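Local coordinates for putative uncharacterized protein (Mycobacterium avium, PDB 2Z6V) that probably transfers a sulfuryl group from the donor PAPS to an acceptor not yet identified, as other members of the sulfotransferase family do, at residues His333-Glu338 with Asp404-Glu409. Numbering follows the deposited sequence.
Sequences HMYYHE and DTFDIE
One water molecule joins H337 and D407: it gives a hydrogen to OD2 of D407 (3.2 Å) and is hydrogen-bonded to NE2 of H337 (3.1 Å), in the plane of the imidazole. A third, weak bond runs from the same water to OE2 of E338, so two acidic side chains share it without touching each other. No direct hydrogen bond links 333-338 to 404-409, which illustrates how the runs 333-337 and 406-409, whose end-to-end directions differ by 12°, can be joined by side-chain packing, a backbone carbonyl and a water. The imidazole of H337 is the centrepiece. With CG lodged between the backbone N and the carbonyl carbon (chi1 64°), the turn lays one face of the ring on CB of Y335. The opposite face receives CB of E409 in a CH-pi contact, 3.6 Å from the ring centroid, and the E409 carboxylate stacks almost flat on the imidazole, the planes 15° apart. OE2 of E409 also forms a salt bridge with R341, which helps hold that carboxylate in place. CG1 of I408 meets the Y335 phenol at its edge, in the ring plane, 3.9 Å from CE1. The carbonyl O of D407 also approaches CE1 of Y335 (3.4 Å). D407 centres an inverse gamma turn, closed by a weak bond from I408 N to F406 O. Farther along, the rings of H333 and F406 meet obliquely, their centroids 4.5 Å apart. The chain leaving helix 392-405 thus packs at edge strand 331-335 of the five-stranded parallel sheet (order 2-3-1-4-5), consistent with the P-loop-like sulfotransferase fold, and at the start of helix 336-341; F406 packs also on W270 and H272 of adjacent strand 267-272 and on L320 of helix 301-326.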
loop_
_atom_site.group_PDB
_atom_site.type_symbol
_atom_site.label_atom_id
_atom_site.label_comp_id
_atom_site.label_asym_id
_atom_site.label_seq_id
_atom_site.Cartn_x
_atom_site.Cartn_y
_atom_site.Cartn_z
ATOM N N HIS A 333 13.620 0.810 13.857
ATOM C CA HIS A 333 12.297 0.867 14.452
ATOM C C HIS A 333 11.752 2.262 14.623
ATOM O O HIS A 333 12.259 3.069 15.396
ATOM C CB HIS A 333 12.277 0.096 15.770
ATOM C CG HIS A 333 12.556 -1.359 15.589
ATOM N ND1 HIS A 333 13.707 -1.960 16.050
ATOM C CD2 HIS A 333 11.880 -2.311 14.904
ATOM C CE1 HIS A 333 13.730 -3.220 15.652
ATOM N NE2 HIS A 333 12.634 -3.458 14.955
ATOM N N MET A 334 10.701 2.531 13.869
ATOM C CA MET A 334 10.052 3.823 13.893
ATOM C C MET A 334 8.762 3.719 14.704
ATOM O O MET A 334 7.821 3.030 14.313
ATOM C CB MET A 334 9.766 4.254 12.462
ATOM C CG MET A 334 9.124 5.600 12.327
ATOM S SD MET A 334 8.881 5.909 10.589
ATOM C CE MET A 334 7.424 4.882 10.260
ATOM N N TYR A 335 8.738 4.402 15.841
ATOM C CA TYR A 335 7.585 4.389 16.726
ATOM C C TYR A 335 6.681 5.582 16.475
ATOM O O TYR A 335 7.148 6.706 16.290
ATOM C CB TYR A 335 8.047 4.400 18.184
ATOM C CG TYR A 335 8.806 3.156 18.588
ATOM C CD1 TYR A 335 8.138 2.032 19.076
ATOM C CD2 TYR A 335 10.194 3.092 18.456
ATOM C CE1 TYR A 335 8.837 0.870 19.428
ATOM C CE2 TYR A 335 10.901 1.939 18.800
ATOM C CZ TYR A 335 10.220 0.834 19.286
ATOM O OH TYR A 335 10.922 -0.298 19.637
ATOM N N TYR A 336 5.379 5.325 16.468
ATOM C CA TYR A 336 4.392 6.376 16.261
ATOM C C TYR A 336 4.580 7.505 17.275
ATOM O O TYR A 336 4.570 8.688 16.917
ATOM C CB TYR A 336 2.985 5.796 16.406
ATOM C CG TYR A 336 1.893 6.830 16.335
ATOM C CD1 TYR A 336 1.664 7.548 15.163
ATOM C CD2 TYR A 336 1.093 7.103 17.445
ATOM C CE1 TYR A 336 0.659 8.514 15.096
ATOM C CE2 TYR A 336 0.088 8.068 17.387
ATOM C CZ TYR A 336 -0.123 8.767 16.210
ATOM O OH TYR A 336 -1.124 9.708 16.139
ATOM N N HIS A 337 4.762 7.138 18.540
ATOM C CA HIS A 337 4.925 8.140 19.572
ATOM C C HIS A 337 6.167 9.000 19.384
ATOM O O HIS A 337 6.184 10.152 19.796
ATOM C CB HIS A 337 4.910 7.500 20.970
ATOM C CG HIS A 337 6.041 6.552 21.238
ATOM N ND1 HIS A 337 5.929 5.188 21.065
ATOM C CD2 HIS A 337 7.292 6.769 21.712
ATOM C CE1 HIS A 337 7.058 4.607 21.425
ATOM N NE2 HIS A 337 7.901 5.543 21.822
ATOM N N GLU A 338 7.200 8.453 18.754
ATOM C CA GLU A 338 8.423 9.218 18.520
ATOM C C GLU A 338 8.247 10.110 17.303
ATOM O O GLU A 338 8.803 11.205 17.226
ATOM C CB GLU A 338 9.619 8.282 18.307
ATOM C CG GLU A 338 10.343 7.885 19.593
ATOM C CD GLU A 338 11.519 6.941 19.350
ATOM O OE1 GLU A 338 12.289 7.170 18.388
ATOM O OE2 GLU A 338 11.679 5.974 20.132
ATOM N N ASP A 404 6.033 -7.338 23.799
ATOM C CA ASP A 404 7.113 -7.718 24.686
ATOM C C ASP A 404 8.490 -7.435 24.101
ATOM O O ASP A 404 9.426 -7.097 24.830
ATOM C CB ASP A 404 7.009 -9.197 25.041
ATOM C CG ASP A 404 8.064 -9.619 26.025
ATOM O OD1 ASP A 404 8.062 -9.078 27.153
ATOM O OD2 ASP A 404 8.900 -10.478 25.670
ATOM N N THR A 405 8.627 -7.567 22.788
ATOM C CA THR A 405 9.916 -7.321 22.169
ATOM C C THR A 405 10.138 -5.858 21.781
ATOM O O THR A 405 11.277 -5.401 21.708
ATOM C CB THR A 405 10.125 -8.243 20.935
ATOM O OG1 THR A 405 10.477 -7.456 19.790
ATOM C CG2 THR A 405 8.883 -9.040 20.643
ATOM N N PHE A 406 9.056 -5.120 21.554
ATOM C CA PHE A 406 9.155 -3.713 21.171
ATOM C C PHE A 406 8.508 -2.799 22.207
ATOM O O PHE A 406 7.380 -3.028 22.633
ATOM C CB PHE A 406 8.503 -3.497 19.805
ATOM C CG PHE A 406 9.190 -4.223 18.689
ATOM C CD1 PHE A 406 10.487 -3.889 18.324
ATOM C CD2 PHE A 406 8.541 -5.246 18.003
ATOM C CE1 PHE A 406 11.135 -4.562 17.290
ATOM C CE2 PHE A 406 9.180 -5.929 16.962
ATOM C CZ PHE A 406 10.480 -5.585 16.605
ATOM N N ASP A 407 9.231 -1.759 22.598
ATOM C CA ASP A 407 8.760 -0.815 23.601
ATOM C C ASP A 407 7.796 0.208 23.012
ATOM O O ASP A 407 8.185 1.337 22.693
ATOM C CB ASP A 407 9.967 -0.115 24.233
ATOM C CG ASP A 407 9.574 0.890 25.294
ATOM O OD1 ASP A 407 8.813 0.519 26.218
ATOM O OD2 ASP A 407 10.037 2.053 25.205
ATOM N N ILE A 408 6.532 -0.187 22.884
ATOM C CA ILE A 408 5.512 0.683 22.310
ATOM C C ILE A 408 4.668 1.412 23.344
ATOM O O ILE A 408 4.103 0.800 24.252
ATOM C CB ILE A 408 4.569 -0.109 21.385
ATOM C CG1 ILE A 408 5.372 -0.722 20.234
ATOM C CG2 ILE A 408 3.461 0.807 20.863
ATOM C CD1 ILE A 408 4.547 -1.553 19.282
ATOM N N GLU A 409 4.580 2.728 23.183
ATOM C CA GLU A 409 3.813 3.583 24.082
ATOM C C GLU A 409 2.329 3.489 23.725
ATOM O O GLU A 409 1.903 3.971 22.682
ATOM C CB GLU A 409 4.313 5.021 23.940
ATOM C CG GLU A 409 3.850 5.983 25.010
ATOM C CD GLU A 409 4.727 7.226 25.064
ATOM O OE1 GLU A 409 5.958 7.073 25.248
ATOM O OE2 GLU A 409 4.193 8.349 24.920
HETATM O O HOH W 1 10.515 4.156 22.789
#